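Local coordinates for protein prephenate dehydratase:Amino acid-binding ACT (Brucella abortus, PDB 6VH5) that probably catalyses the decarboxylating dehydration of prephenate to phenylpyruvate in phenylalanine biosynthesis, and binds phenylalanine in its ACT domain, at residues E49-P54 / G66-A71. Sequence-based numbering, arbitrary orientation.
Sequences EPLPCP and GAADLA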
ATOM      1  N   GLU A  49     -22.158  12.395  10.007  1.00 67.42           N
ATOM      2  CA  GLU A  49     -22.568  11.017  10.240  1.00 70.08           C
ATOM      3  C   GLU A  49     -21.705  10.090   9.392  1.00 67.77           C
ATOM      4  O   GLU A  49     -21.803  10.118   8.154  1.00 65.53           O
ATOM      5  CB  GLU A  49     -24.055  10.827   9.915  1.00 63.33           C
ATOM      6  CG  GLU A  49     -24.688   9.622  10.579  1.00 72.94           C
ATOM      7  CD  GLU A  49     -26.123   9.356  10.119  1.00 91.63           C
ATOM      8  OE1 GLU A  49     -26.605   8.220  10.329  1.00 99.61           O
ATOM      9  OE2 GLU A  49     -26.770  10.267   9.550  1.00 95.31           O
ATOM     10  N   PRO A  50     -20.819   9.302   9.993  1.00 65.15           N
ATOM     11  CA  PRO A  50     -19.964   8.414   9.192  1.00 63.38           C
ATOM     12  C   PRO A  50     -20.789   7.400   8.404  1.00 61.87           C
ATOM     13  O   PRO A  50     -21.784   6.858   8.895  1.00 59.68           O
ATOM     14  CB  PRO A  50     -19.083   7.727  10.244  1.00 56.20           C
ATOM     15  CG  PRO A  50     -19.084   8.673  11.414  1.00 56.19           C
ATOM     16  CD  PRO A  50     -20.460   9.291  11.419  1.00 61.62           C
ATOM     17  N   LEU A  51     -20.348   7.131   7.178  1.00 58.03           N
ATOM     18  CA  LEU A  51     -21.039   6.220   6.266  1.00 57.94           C
ATOM     19  C   LEU A  51     -20.122   5.058   5.912  1.00 56.30           C
ATOM     20  O   LEU A  51     -19.246   5.197   5.040  1.00 60.29           O
ATOM     21  CB  LEU A  51     -21.501   6.957   5.004  1.00 50.80           C
ATOM     22  CG  LEU A  51     -22.121   6.100   3.891  1.00 56.03           C
ATOM     23  CD1 LEU A  51     -23.226   5.213   4.446  1.00 54.37           C
ATOM     24  CD2 LEU A  51     -22.672   6.985   2.753  1.00 52.89           C
ATOM     25  N   PRO A  52     -20.296   3.893   6.536  1.00 58.49           N
ATOM     26  CA  PRO A  52     -19.381   2.772   6.275  1.00 59.24           C
ATOM     27  C   PRO A  52     -19.513   2.244   4.852  1.00 55.08           C
ATOM     28  O   PRO A  52     -20.607   2.175   4.290  1.00 58.83           O
ATOM     29  CB  PRO A  52     -19.812   1.708   7.300  1.00 58.74           C
ATOM     30  CG  PRO A  52     -20.679   2.440   8.299  1.00 60.40           C
ATOM     31  CD  PRO A  52     -21.341   3.537   7.509  1.00 59.55           C
ATOM     32  N   CYS A  53     -18.375   1.860   4.277  1.00 49.55           N
ATOM     33  CA  CYS A  53     -18.322   1.301   2.944  1.00 53.46           C
ATOM     34  C   CYS A  53     -17.340   0.143   2.980  1.00 57.43           C
ATOM     35  O   CYS A  53     -16.316   0.225   3.669  1.00 68.21           O
ATOM     36  CB  CYS A  53     -17.868   2.331   1.901  1.00 58.14           C
ATOM     37  SG  CYS A  53     -18.882   3.790   1.874  1.00 57.05           S
ATOM     38  N   PRO A  54     -17.616  -0.936   2.252  1.00 65.59           N
ATOM     39  CA  PRO A  54     -16.748  -2.119   2.368  1.00 68.78           C
ATOM     40  C   PRO A  54     -15.358  -1.917   1.788  1.00 70.50           C
ATOM     41  O   PRO A  54     -14.406  -2.519   2.296  1.00 73.51           O
ATOM     42  CB  PRO A  54     -17.538  -3.217   1.636  1.00 69.97           C
ATOM     43  CG  PRO A  54     -18.528  -2.499   0.781  1.00 67.37           C
ATOM     44  CD  PRO A  54     -18.837  -1.201   1.470  1.00 64.28           C
ATOM     45  N   GLY A  66     -22.876  11.403  -4.542  1.00 67.13           N
ATOM     46  CA  GLY A  66     -23.590  12.285  -3.652  1.00 65.28           C
ATOM     47  C   GLY A  66     -24.128  11.615  -2.411  1.00 70.27           C
ATOM     48  O   GLY A  66     -24.812  12.273  -1.617  1.00 73.47           O
ATOM     49  N   ALA A  67     -23.848  10.323  -2.219  1.00 66.44           N
ATOM     50  CA  ALA A  67     -24.211   9.678  -0.963  1.00 70.51           C
ATOM     51  C   ALA A  67     -23.501  10.331   0.212  1.00 64.92           C
ATOM     52  O   ALA A  67     -24.060  10.416   1.310  1.00 64.59           O
ATOM     53  CB  ALA A  67     -23.852   8.193  -1.006  1.00 56.93           C
ATOM     54  N   ALA A  68     -22.278  10.801   0.002  1.00 64.23           N
ATOM     55  CA  ALA A  68     -21.515  11.417   1.072  1.00 64.86           C
ATOM     56  C   ALA A  68     -20.911  12.721   0.584  1.00 65.64           C
ATOM     57  O   ALA A  68     -20.482  12.825  -0.567  1.00 66.54           O
ATOM     58  CB  ALA A  68     -20.422  10.469   1.582  1.00 54.41           C
ATOM     59  N   ASP A  69     -20.857  13.706   1.484  1.00 64.28           N
ATOM     60  CA  ASP A  69     -20.229  14.979   1.158  1.00 61.77           C
ATOM     61  C   ASP A  69     -18.710  14.867   1.119  1.00 58.42           C
ATOM     62  O   ASP A  69     -18.069  15.530   0.296  1.00 66.57           O
ATOM     63  CB  ASP A  69     -20.643  16.033   2.182  1.00 63.16           C
ATOM     64  CG  ASP A  69     -22.142  16.205   2.268  1.00 70.98           C
ATOM     65  OD1 ASP A  69     -22.847  15.788   1.324  1.00 74.91           O
ATOM     66  OD2 ASP A  69     -22.612  16.741   3.293  1.00 76.79           O
ATOM     67  N   LEU A  70     -18.125  14.014   1.962  1.00 48.97           N
ATOM     68  CA  LEU A  70     -16.679  13.881   2.078  1.00 62.85           C
ATOM     69  C   LEU A  70     -16.323  12.414   2.268  1.00 66.70           C
ATOM     70  O   LEU A  70     -17.157  11.598   2.679  1.00 67.63           O
ATOM     71  CB  LEU A  70     -16.113  14.678   3.267  1.00 55.72           C
ATOM     72  CG  LEU A  70     -16.370  16.174   3.427  1.00 56.63           C
ATOM     73  CD1 LEU A  70     -15.905  16.637   4.815  1.00 49.72           C
ATOM     74  CD2 LEU A  70     -15.668  16.950   2.325  1.00 56.61           C
ATOM     75  N   ALA A  71     -15.050  12.096   2.034  1.00 59.81           N
ATOM     76  CA  ALA A  71     -14.534  10.757   2.281  1.00 57.36           C
ATOM     77  C   ALA A  71     -13.250  10.848   3.090  1.00 58.34           C
ATOM     78  O   ALA A  71     -12.397  11.707   2.826  1.00 55.52           O
ATOM     79  CB  ALA A  71     -14.273   9.999   0.970  1.00 42.27           C
TER
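Leu51 reaches across to Ala67 and Ala68 with a single methyl, CD2, and that one group carries the apolar contact. Leu51 CD2 lies 4.1 Å from Ala67 CB and 4.3 Å from Ala68 CB, so the methyl end of the leucine meets two neighbouring alanine methyls. CG stands anti to the backbone N (chi1 174°), and chi2 of 51° leaves CD2 anti to CA, the methyl that extends furthest toward 66-71. The same methyl rests 4.0 Å from Ala67 O, a van der Waals approach to a carbonyl that accepts a hydrogen bond from Thr24 OG1.

Between the two segments there is no hydrogen bond, and the backbones stay well apart, with Leu51 CA 7.4 Å from Ala68 CA. In the sheet, strand 26-30 lies between strands 49-53 and 70-77, and the Leu51 backbone is hydrogen-bonded to Ile27 and Phe29. Both alanines follow Gly66, where the chain leaves helix 56-64 with positive phi, and touch Ala62 of that helix.

Strand 49-53, helix 56-64 and strand 70-77 thus form a beta-alpha-beta crossover that skips over parallel strand 26-30, with Leu51 meeting the helix-to-strand turn, in the prephenate dehydratase domain, whose fold resembles type 2 periplasmic binding proteins.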